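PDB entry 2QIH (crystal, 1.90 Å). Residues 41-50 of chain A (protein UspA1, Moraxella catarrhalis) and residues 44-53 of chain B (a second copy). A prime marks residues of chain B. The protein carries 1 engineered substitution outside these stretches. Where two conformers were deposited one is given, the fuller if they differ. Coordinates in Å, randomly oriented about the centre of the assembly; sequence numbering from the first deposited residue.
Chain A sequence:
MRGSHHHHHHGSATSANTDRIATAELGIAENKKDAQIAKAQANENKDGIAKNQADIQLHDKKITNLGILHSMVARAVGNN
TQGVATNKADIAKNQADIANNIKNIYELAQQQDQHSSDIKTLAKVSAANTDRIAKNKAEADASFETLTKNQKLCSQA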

# COMPACT_ATOMS: atom_id res chain seq x y z
N GLN A 41 48.94 -40.55 -10.16
CA GLN A 41 47.74 -40.22 -9.39
C GLN A 41 47.83 -38.82 -8.77
O GLN A 41 46.87 -38.06 -8.78
CB GLN A 41 47.49 -41.26 -8.29
CG GLN A 41 46.16 -41.04 -7.51
CD GLN A 41 44.92 -41.17 -8.40
OE1 GLN A 41 44.78 -42.15 -9.14
NE2 GLN A 41 43.99 -40.19 -8.32
N ALA A 42 49.01 -38.50 -8.26
CA ALA A 42 49.23 -37.21 -7.60
C ALA A 42 49.10 -36.03 -8.60
O ALA A 42 48.54 -34.96 -8.27
CB ALA A 42 50.55 -37.21 -6.89
N ASN A 43 49.58 -36.24 -9.82
CA ASN A 43 49.34 -35.29 -10.92
C ASN A 43 47.85 -35.15 -11.29
O ASN A 43 47.36 -34.04 -11.51
CB ASN A 43 50.18 -35.66 -12.16
CG ASN A 43 51.67 -35.39 -11.97
OD1 ASN A 43 52.08 -34.81 -10.97
ND2 ASN A 43 52.49 -35.84 -12.93
N GLU A 44 47.13 -36.27 -11.38
CA GLU A 44 45.66 -36.17 -11.63
C GLU A 44 44.97 -35.43 -10.48
O GLU A 44 44.10 -34.56 -10.69
CB GLU A 44 45.02 -37.56 -11.78
CG GLU A 44 45.47 -38.27 -13.04
CD GLU A 44 45.30 -39.78 -12.98
OE1 GLU A 44 44.62 -40.28 -12.04
OE2 GLU A 44 45.87 -40.46 -13.86
N ASN A 45 45.35 -35.80 -9.26
CA ASN A 45 44.81 -35.17 -8.07
C ASN A 45 45.09 -33.68 -8.06
O ASN A 45 44.18 -32.88 -7.80
CB ASN A 45 45.32 -35.84 -6.80
CG ASN A 45 44.68 -37.19 -6.58
OD1 ASN A 45 43.74 -37.58 -7.31
ND2 ASN A 45 45.19 -37.92 -5.59
N LYS A 46 46.34 -33.30 -8.36
CA LYS A 46 46.68 -31.90 -8.48
C LYS A 46 45.70 -31.16 -9.41
O LYS A 46 45.25 -30.06 -9.08
CB LYS A 46 48.12 -31.70 -8.94
CG LYS A 46 48.55 -30.23 -8.97
CD LYS A 46 49.73 -30.04 -9.90
CE LYS A 46 50.50 -28.79 -9.59
NZ LYS A 46 51.66 -28.72 -10.55
N ASP A 47 45.36 -31.77 -10.55
CA ASP A 47 44.39 -31.15 -11.47
C ASP A 47 42.97 -31.04 -10.86
O ASP A 47 42.31 -30.02 -10.99
CB ASP A 47 44.37 -31.86 -12.84
CG ASP A 47 45.69 -31.70 -13.65
OD1 ASP A 47 46.49 -30.77 -13.39
OD2 ASP A 47 45.92 -32.53 -14.57
N GLY A 48 42.49 -32.09 -10.18
CA GLY A 48 41.15 -32.05 -9.57
C GLY A 48 41.03 -30.97 -8.50
O GLY A 48 40.00 -30.32 -8.38
N ILE A 49 42.10 -30.77 -7.73
CA ILE A 49 42.12 -29.74 -6.69
C ILE A 49 42.04 -28.34 -7.30
O ILE A 49 41.27 -27.50 -6.82
CB ILE A 49 43.39 -29.88 -5.79
CG1 ILE A 49 43.32 -31.22 -5.08
CG2 ILE A 49 43.52 -28.71 -4.77
CD1 ILE A 49 44.65 -31.74 -4.63
N ALA A 50 42.80 -28.10 -8.38
CA ALA A 50 42.75 -26.81 -9.06
C ALA A 50 41.37 -26.52 -9.64
O ALA A 50 40.87 -25.39 -9.57
CB ALA A 50 43.82 -26.73 -10.14
N GLU B 44 51.47 -31.87 -0.65
CA GLU B 44 50.92 -30.57 -1.10
C GLU B 44 49.43 -30.69 -1.43
O GLU B 44 48.61 -29.84 -1.06
CB GLU B 44 51.65 -30.05 -2.35
CG GLU B 44 53.09 -29.66 -2.07
CD GLU B 44 53.97 -29.65 -3.30
OE1 GLU B 44 53.43 -29.72 -4.44
OE2 GLU B 44 55.21 -29.59 -3.13
N ASN B 45 49.09 -31.77 -2.13
CA ASN B 45 47.72 -32.05 -2.48
C ASN B 45 46.84 -32.19 -1.25
O ASN B 45 45.76 -31.60 -1.18
CB ASN B 45 47.61 -33.27 -3.39
CG ASN B 45 48.08 -32.98 -4.78
OD1 ASN B 45 48.38 -31.82 -5.14
ND2 ASN B 45 48.18 -34.04 -5.60
N LYS B 46 47.33 -32.96 -0.26
CA LYS B 46 46.62 -33.07 1.00
C LYS B 46 46.28 -31.69 1.57
O LYS B 46 45.15 -31.48 2.03
CB LYS B 46 47.40 -33.91 2.01
CG LYS B 46 46.64 -34.14 3.32
CD LYS B 46 47.59 -34.48 4.44
CE LYS B 46 46.91 -35.20 5.56
NZ LYS B 46 47.96 -35.51 6.60
N ASP B 47 47.22 -30.75 1.53
CA ASP B 47 46.95 -29.39 2.02
C ASP B 47 45.89 -28.65 1.16
O ASP B 47 45.00 -27.99 1.70
CB ASP B 47 48.25 -28.56 2.15
CG ASP B 47 49.22 -29.09 3.25
OD1 ASP B 47 48.79 -29.82 4.17
OD2 ASP B 47 50.43 -28.74 3.19
N GLY B 48 45.96 -28.75 -0.17
CA GLY B 48 44.97 -28.08 -1.03
C GLY B 48 43.56 -28.59 -0.81
O GLY B 48 42.60 -27.82 -0.84
N ILE B 49 43.42 -29.89 -0.56
CA ILE B 49 42.11 -30.50 -0.30
C ILE B 49 41.53 -29.97 1.02
O ILE B 49 40.34 -29.63 1.07
CB ILE B 49 42.21 -32.05 -0.28
CG1 ILE B 49 42.62 -32.52 -1.66
CG2 ILE B 49 40.87 -32.72 0.16
CD1 ILE B 49 43.27 -33.86 -1.68
N ALA B 50 42.36 -29.89 2.06
CA ALA B 50 41.90 -29.36 3.35
C ALA B 50 41.46 -27.90 3.24
O ALA B 50 40.45 -27.48 3.83
CB ALA B 50 42.97 -29.52 4.41
N LYS B 51 42.19 -27.12 2.45
CA LYS B 51 41.78 -25.75 2.21
C LYS B 51 40.46 -25.64 1.45
O LYS B 51 39.57 -24.87 1.83
CB LYS B 51 42.90 -24.99 1.52
CG LYS B 51 42.62 -23.50 1.43
CD LYS B 51 42.14 -23.18 0.05
CE LYS B 51 43.26 -22.68 -0.85
NZ LYS B 51 42.71 -22.53 -2.21
N ASN B 52 40.32 -26.39 0.36
CA ASN B 52 39.05 -26.39 -0.37
C ASN B 52 37.91 -26.81 0.56
O ASN B 52 36.86 -26.20 0.58
CB ASN B 52 39.13 -27.31 -1.57
CG ASN B 52 39.92 -26.71 -2.73
OD1 ASN B 52 40.25 -25.52 -2.74
ND2 ASN B 52 40.24 -27.55 -3.72
N GLN B 53 38.15 -27.85 1.36
CA GLN B 53 37.15 -28.35 2.33
C GLN B 53 36.74 -27.21 3.26
O GLN B 53 35.55 -26.97 3.46
CB GLN B 53 37.68 -29.54 3.14
CG GLN B 53 36.65 -30.09 4.15
CD GLN B 53 37.17 -31.24 5.02
OE1 GLN B 53 36.56 -32.33 5.05
NE2 GLN B 53 38.23 -30.98 5.78

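How do the two backbones lie against each other? Both stretches are helical throughout, each a segment of a longer helix, and they run in nearly the same direction, with 22° between their N-to-C directions and axes that approach to 9.9 Å. The register is close to in-step: Ile49 CA lies 6.4 Å from Ile49′ CA, and Lys46 CA lies 6.1 Å from Asn45′ CA. Within each helix the usual i to i+4 bonds hold the backbone, such as Ile49′ N to Asn45′ O at 3.0 Å. This is the arrangement of a parallel coiled coil, and the contact is modest, burying about 300 Å² in total.

What fills the space between the helices? Two side chains act as knobs, one from each chain. Ile49, whose CA-to-CB bond points toward the partner, sits among Asn45′, Gly48′, Ile49′ and Asn52′. Its CD1 packs 3.7 Å from Ile49′ CG1, an apolar pairing that takes part of each side chain out of solvent, and also reaches 3.6 Å from Asn45′ CB, the aliphatic part of a polar residue. In return, Asn45′ enters a hole formed by Ala42, Asn45, Lys46 and Ile49, with its ND2 3.6 Å from Asn45 CB.

What does the glycine in the Ile49 pocket permit? Ile49 CG2 comes within 4.0 Å of Gly48′ C, and a CB in ideal position on Gly48′ would stand 2.9 Å from that same methyl carbon, a clash. The absence of a side chain leaves room for the isoleucine to settle against the helix.

How are polar side chains accommodated in such a contact? Two asparagines of chain B donate their amide groups to backbone carbonyls of chain A. Asn45′ ND2 bonds to Ala42 O at 2.8 Å, and Asn52′ ND2 reaches Ile49 O at 3.3 Å, a longer bond. Ala42 O already accepts the helical bond from Lys46 N at 2.8 Å, so this carbonyl serves two donors at once. With both donors on one oxygen, Asn45′ ND2 lies 3.4 Å from Lys46 N, but the two are donors and no bond joins them. Asn45 is also buried, and its amide is satisfied at both ends: OD1 accepts from Gln41 NE2 at 2.8 Å, one turn earlier in its own helix, while ND2 is bonded elsewhere in the structure. Asn45 and Asn45′ thus occupy the interface with both ends of the amide paired, the OD1 of Asn45′ being bonded elsewhere in the structure.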